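Local atomic coordinates of putative permease protein, ABC transporter (Porphyromonas gingivalis, PDB entry 3IS6), a protein that is probably the membrane-spanning permease of an ABC transporter, contributing a MacB-like extracytoplasmic domain to transmembrane transport. Residues E147-M159 with L223-T235. Numbering follows the deposited sequence.
Sequences EDLPHNSSIQADM and LTPFNRLRLEDPT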
loop_
_atom_site.group_PDB
_atom_site.type_symbol
_atom_site.label_atom_id
_atom_site.label_comp_id
_atom_site.label_asym_id
_atom_site.label_seq_id
_atom_site.Cartn_x
_atom_site.Cartn_y
_atom_site.Cartn_z
ATOM N N GLU A 147 12.189 -20.737 11.430
ATOM C CA GLU A 147 11.763 -22.099 11.512
ATOM C C GLU A 147 10.367 -22.192 10.926
ATOM O O GLU A 147 9.552 -21.395 11.238
ATOM C CB GLU A 147 11.628 -22.404 12.982
ATOM C CG GLU A 147 12.278 -23.584 13.465
ATOM C CD GLU A 147 11.722 -24.015 14.800
ATOM O OE1 GLU A 147 10.810 -24.845 14.847
ATOM O OE2 GLU A 147 12.194 -23.510 15.806
ATOM N N ASP A 148 10.096 -23.200 10.121
ATOM C CA ASP A 148 8.845 -23.262 9.418
ATOM C C ASP A 148 7.727 -23.205 10.433
ATOM O O ASP A 148 7.799 -23.767 11.475
ATOM C CB ASP A 148 8.702 -24.545 8.639
ATOM C CG ASP A 148 9.631 -24.652 7.487
ATOM O OD1 ASP A 148 10.088 -23.661 6.938
ATOM O OD2 ASP A 148 9.903 -25.769 7.111
ATOM N N LEU A 149 6.688 -22.484 10.090
ATOM C CA LEU A 149 5.533 -22.395 10.915
ATOM C C LEU A 149 4.827 -23.753 10.921
ATOM O O LEU A 149 4.956 -24.509 10.020
ATOM C CB LEU A 149 4.609 -21.322 10.405
ATOM C CG LEU A 149 5.090 -19.895 10.506
ATOM C CD1 LEU A 149 4.300 -19.010 9.662
ATOM C CD2 LEU A 149 5.051 -19.425 11.888
ATOM N N PRO A 150 4.072 -24.032 11.947
ATOM C CA PRO A 150 3.429 -25.327 12.044
ATOM C C PRO A 150 2.499 -25.587 10.862
ATOM O O PRO A 150 1.853 -24.710 10.412
ATOM C CB PRO A 150 2.622 -25.191 13.314
ATOM C CG PRO A 150 3.330 -24.245 14.094
ATOM C CD PRO A 150 3.986 -23.298 13.201
ATOM N N HIS A 151 2.475 -26.821 10.394
ATOM C CA HIS A 151 1.620 -27.275 9.315
ATOM C C HIS A 151 0.158 -27.420 9.733
ATOM O O HIS A 151 -0.159 -27.381 10.881
ATOM C CB HIS A 151 2.146 -28.581 8.735
ATOM N N ASN A 152 -0.724 -27.560 8.762
ATOM C CA ASN A 152 -2.124 -27.732 9.017
ATOM C C ASN A 152 -2.644 -26.620 9.903
ATOM O O ASN A 152 -3.418 -26.835 10.772
ATOM C CB ASN A 152 -2.429 -29.097 9.596
ATOM C CG ASN A 152 -2.199 -30.196 8.633
ATOM O OD1 ASN A 152 -1.653 -31.185 8.968
ATOM N ND2 ASN A 152 -2.601 -30.016 7.449
ATOM N N SER A 153 -2.177 -25.425 9.634
ATOM C CA SER A 153 -2.515 -24.264 10.404
ATOM C C SER A 153 -2.920 -23.098 9.514
ATOM O O SER A 153 -2.439 -22.965 8.442
ATOM C CB SER A 153 -1.335 -23.909 11.299
ATOM O OG SER A 153 -1.434 -22.636 11.811
ATOM N N SER A 154 -3.812 -22.265 10.001
ATOM C CA SER A 154 -4.275 -21.092 9.285
ATOM C C SER A 154 -3.174 -20.048 9.042
ATOM O O SER A 154 -3.287 -19.249 8.182
ATOM C CB SER A 154 -5.468 -20.445 9.974
ATOM O OG SER A 154 -5.187 -20.137 11.285
ATOM N N ILE A 155 -2.129 -20.081 9.833
ATOM C CA ILE A 155 -1.080 -19.115 9.702
ATOM C C ILE A 155 -0.018 -19.696 8.802
ATOM O O ILE A 155 0.668 -20.579 9.176
ATOM C CB ILE A 155 -0.521 -18.750 11.061
ATOM C CG1 ILE A 155 -1.647 -18.265 11.963
ATOM C CG2 ILE A 155 0.505 -17.674 10.937
ATOM C CD1 ILE A 155 -1.258 -17.889 13.270
ATOM N N GLN A 156 0.039 -19.199 7.584
ATOM C CA GLN A 156 0.931 -19.683 6.561
ATOM C C GLN A 156 1.734 -18.574 5.889
ATOM O O GLN A 156 1.185 -17.619 5.447
ATOM C CB GLN A 156 0.138 -20.420 5.514
ATOM C CG GLN A 156 -0.847 -21.364 6.087
ATOM C CD GLN A 156 -1.746 -21.972 5.049
ATOM O OE1 GLN A 156 -1.492 -21.885 3.876
ATOM N NE2 GLN A 156 -2.810 -22.592 5.494
ATOM N N ALA A 157 3.048 -18.716 5.860
ATOM C CA ALA A 157 3.935 -17.787 5.188
ATOM C C ALA A 157 5.274 -18.424 4.812
ATOM O O ALA A 157 5.890 -19.025 5.623
ATOM C CB ALA A 157 4.157 -16.620 6.044
ATOM N N ASP A 158 5.667 -18.325 3.565
ATOM C CA ASP A 158 7.031 -18.456 3.105
ATOM C C ASP A 158 7.959 -17.277 3.410
ATOM O O ASP A 158 9.106 -17.452 3.645
ATOM C CB ASP A 158 7.071 -18.806 1.628
ATOM C CG ASP A 158 6.162 -19.969 1.282
ATOM O OD1 ASP A 158 6.041 -20.882 2.095
ATOM O OD2 ASP A 158 5.534 -19.951 0.214
HETATM N N MSE A 159 7.433 -16.075 3.314
HETATM C CA MSE A 159 8.181 -14.856 3.520
HETATM C C MSE A 159 7.416 -13.902 4.412
HETATM O O MSE A 159 6.254 -13.749 4.265
HETATM C CB MSE A 159 8.475 -14.199 2.168
HETATM C CG MSE A 159 9.072 -12.795 2.184
HETATM SE SE MSE A 159 9.805 -12.202 0.439
HETATM C CE MSE A 159 8.211 -11.708 -0.350
ATOM N N LEU A 223 -13.819 -10.692 21.093
ATOM C CA LEU A 223 -12.780 -11.674 21.098
ATOM C C LEU A 223 -13.321 -13.085 21.112
ATOM O O LEU A 223 -14.220 -13.383 21.848
ATOM C CB LEU A 223 -11.903 -11.483 22.293
ATOM C CG LEU A 223 -11.333 -10.104 22.491
ATOM C CD1 LEU A 223 -10.529 -10.101 23.661
ATOM C CD2 LEU A 223 -10.516 -9.681 21.353
ATOM N N THR A 224 -12.742 -13.939 20.290
ATOM C CA THR A 224 -13.066 -15.344 20.224
ATOM C C THR A 224 -11.791 -16.168 20.277
ATOM O O THR A 224 -10.846 -15.810 19.686
ATOM C CB THR A 224 -13.840 -15.655 18.947
ATOM O OG1 THR A 224 -14.725 -16.724 19.183
ATOM C CG2 THR A 224 -12.935 -16.094 17.872
ATOM N N PRO A 225 -11.790 -17.294 20.957
ATOM C CA PRO A 225 -10.586 -18.086 21.108
ATOM C C PRO A 225 -10.062 -18.540 19.768
ATOM O O PRO A 225 -10.828 -18.820 18.911
ATOM C CB PRO A 225 -11.084 -19.290 21.884
ATOM C CG PRO A 225 -12.205 -18.830 22.572
ATOM C CD PRO A 225 -12.899 -17.930 21.658
ATOM N N PHE A 226 -8.760 -18.583 19.601
ATOM C CA PHE A 226 -8.197 -18.866 18.307
ATOM C C PHE A 226 -7.945 -20.332 18.148
ATOM O O PHE A 226 -7.191 -20.880 18.868
ATOM C CB PHE A 226 -6.898 -18.082 18.141
ATOM C CG PHE A 226 -6.127 -18.406 16.907
ATOM C CD1 PHE A 226 -6.692 -18.312 15.674
ATOM C CD2 PHE A 226 -4.816 -18.780 16.988
ATOM C CE1 PHE A 226 -5.964 -18.622 14.557
ATOM C CE2 PHE A 226 -4.107 -19.075 15.893
ATOM C CZ PHE A 226 -4.669 -18.997 14.679
ATOM N N ASN A 227 -8.591 -20.938 17.172
ATOM C CA ASN A 227 -8.310 -22.295 16.763
ATOM C C ASN A 227 -7.626 -22.286 15.405
ATOM O O ASN A 227 -8.201 -21.961 14.446
ATOM C CB ASN A 227 -9.605 -23.095 16.689
ATOM C CG ASN A 227 -9.391 -24.536 16.324
ATOM O OD1 ASN A 227 -8.394 -24.901 15.771
ATOM N ND2 ASN A 227 -10.351 -25.357 16.642
ATOM N N ARG A 228 -6.371 -22.664 15.400
ATOM C CA ARG A 228 -5.515 -22.591 14.242
ATOM C C ARG A 228 -5.790 -23.595 13.143
ATOM O O ARG A 228 -5.300 -23.462 12.080
ATOM C CB ARG A 228 -4.049 -22.647 14.652
ATOM C CG ARG A 228 -3.463 -23.997 14.726
ATOM C CD ARG A 228 -2.057 -23.998 15.231
ATOM N NE ARG A 228 -1.417 -25.292 15.172
ATOM C CZ ARG A 228 -0.302 -25.620 15.802
ATOM N NH1 ARG A 228 0.328 -24.755 16.549
ATOM N NH2 ARG A 228 0.193 -26.818 15.663
ATOM N N LEU A 229 -6.530 -24.635 13.435
ATOM C CA LEU A 229 -6.539 -25.772 12.553
ATOM C C LEU A 229 -7.083 -25.420 11.199
ATOM O O LEU A 229 -8.136 -24.905 11.077
ATOM C CB LEU A 229 -7.374 -26.880 13.175
ATOM C CG LEU A 229 -7.568 -28.140 12.365
ATOM C CD1 LEU A 229 -6.326 -28.855 12.155
ATOM C CD2 LEU A 229 -8.585 -29.001 12.990
ATOM N N ARG A 230 -6.295 -25.690 10.190
ATOM C CA ARG A 230 -6.718 -25.638 8.816
ATOM C C ARG A 230 -5.956 -26.710 8.060
ATOM O O ARG A 230 -4.847 -26.532 7.722
ATOM C CB ARG A 230 -6.493 -24.274 8.204
ATOM C CG ARG A 230 -7.220 -24.080 6.915
ATOM C CD ARG A 230 -6.867 -22.834 6.188
ATOM N NE ARG A 230 -7.466 -21.682 6.821
ATOM C CZ ARG A 230 -7.086 -20.434 6.629
ATOM N NH1 ARG A 230 -6.093 -20.150 5.811
ATOM N NH2 ARG A 230 -7.710 -19.483 7.272
ATOM N N LEU A 231 -6.583 -27.849 7.851
ATOM C CA LEU A 231 -5.943 -28.984 7.249
ATOM C C LEU A 231 -5.613 -28.787 5.793
ATOM O O LEU A 231 -6.383 -28.258 5.076
ATOM C CB LEU A 231 -6.826 -30.201 7.401
ATOM C CG LEU A 231 -7.129 -30.670 8.807
ATOM C CD1 LEU A 231 -8.365 -31.414 8.807
ATOM C CD2 LEU A 231 -6.014 -31.483 9.330
ATOM N N GLU A 232 -4.453 -29.242 5.374
ATOM C CA GLU A 232 -4.060 -29.179 3.993
ATOM C C GLU A 232 -4.997 -30.067 3.175
ATOM O O GLU A 232 -5.351 -31.109 3.616
ATOM C CB GLU A 232 -2.620 -29.623 3.847
ATOM C CG GLU A 232 -2.088 -29.454 2.469
ATOM C CD GLU A 232 -0.822 -30.255 2.152
ATOM O OE1 GLU A 232 -0.264 -30.915 3.017
ATOM O OE2 GLU A 232 -0.402 -30.207 1.005
ATOM N N ASP A 233 -5.387 -29.651 1.991
ATOM C CA ASP A 233 -6.416 -30.347 1.256
ATOM C C ASP A 233 -5.974 -31.793 1.108
ATOM O O ASP A 233 -4.951 -32.073 0.574
ATOM C CB ASP A 233 -6.523 -29.680 -0.101
ATOM C CG ASP A 233 -7.580 -30.263 -0.985
ATOM O OD1 ASP A 233 -8.386 -31.058 -0.566
ATOM O OD2 ASP A 233 -7.597 -29.886 -2.134
ATOM N N PRO A 234 -6.765 -32.707 1.628
ATOM C CA PRO A 234 -6.336 -34.090 1.715
ATOM C C PRO A 234 -6.621 -34.930 0.505
ATOM O O PRO A 234 -7.333 -35.851 0.621
ATOM C CB PRO A 234 -7.122 -34.600 2.909
ATOM C CG PRO A 234 -8.269 -33.853 2.912
ATOM C CD PRO A 234 -7.923 -32.482 2.483
ATOM N N THR A 235 -6.049 -34.592 -0.619
ATOM C CA THR A 235 -6.078 -35.421 -1.798
ATOM C C THR A 235 -5.091 -36.559 -1.697
ATOM O O THR A 235 -4.155 -36.487 -0.973
ATOM C CB THR A 235 -5.714 -34.642 -3.034
ATOM O OG1 THR A 235 -4.413 -34.117 -2.878
ATOM C CG2 THR A 235 -6.673 -33.535 -3.265
HETATM O O HOH W 1 -0.145 -28.494 13.447
HETATM O O HOH W 2 -2.897 -27.173 13.417
HETATM O O HOH W 3 -7.847 -20.662 12.091
HETATM O O HOH W 4 -3.655 -17.841 5.102
#
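Ser154 N donates to Arg228 O at 2.8 Å, and Arg230 N reaches Asn152 O at 3.2 Å from above that carbonyl's plane, 60° out of it. These two backbone hydrogen bonds flank a single beta bridge, Ser153 with Leu229. It joins the loop between strand 140-146 and strand 159-162, part of the MacB-like periplasmic core domain, to the end of strand 218-225 and the loop that follows it toward helix 236-241. An Asx turn, in which Asn227 OD1 accepts from Leu229 N, shapes the chain just ahead of the bridge.

The two arginines present their flat guanidinium groups to small or apolar side chains. Pro150 lays CB over one face of the Arg228 guanidinium, 3.8 Å from NH2, a fit for a rigid apolar ring. Phe8 makes a cation-pi contact with the same arginine, and Arg6 O accepts from its NH1. Arg230, bent at chi3 (-75°), folds its guanidinium back so that one face covers Ser154 CB, which a side chain as small as serine permits at 3.6 Å from NH2. Ser154 OG meanwhile lies at the edge of the Phe226 ring, while Ile155 CD1 makes an apolar contact with Phe226 CZ, 3.9 Å away.

Three waters bridge polar atoms of the two segments. One molecule links Ser154 OG and Asn227 O; a second, accepting from Arg228 NH2, donates to His151 O. A third sits at the edge of the Arg228 guanidinium and in its plane, taking the NE proton at 3.0 Å and donating to Asn152 O at 2.7 Å.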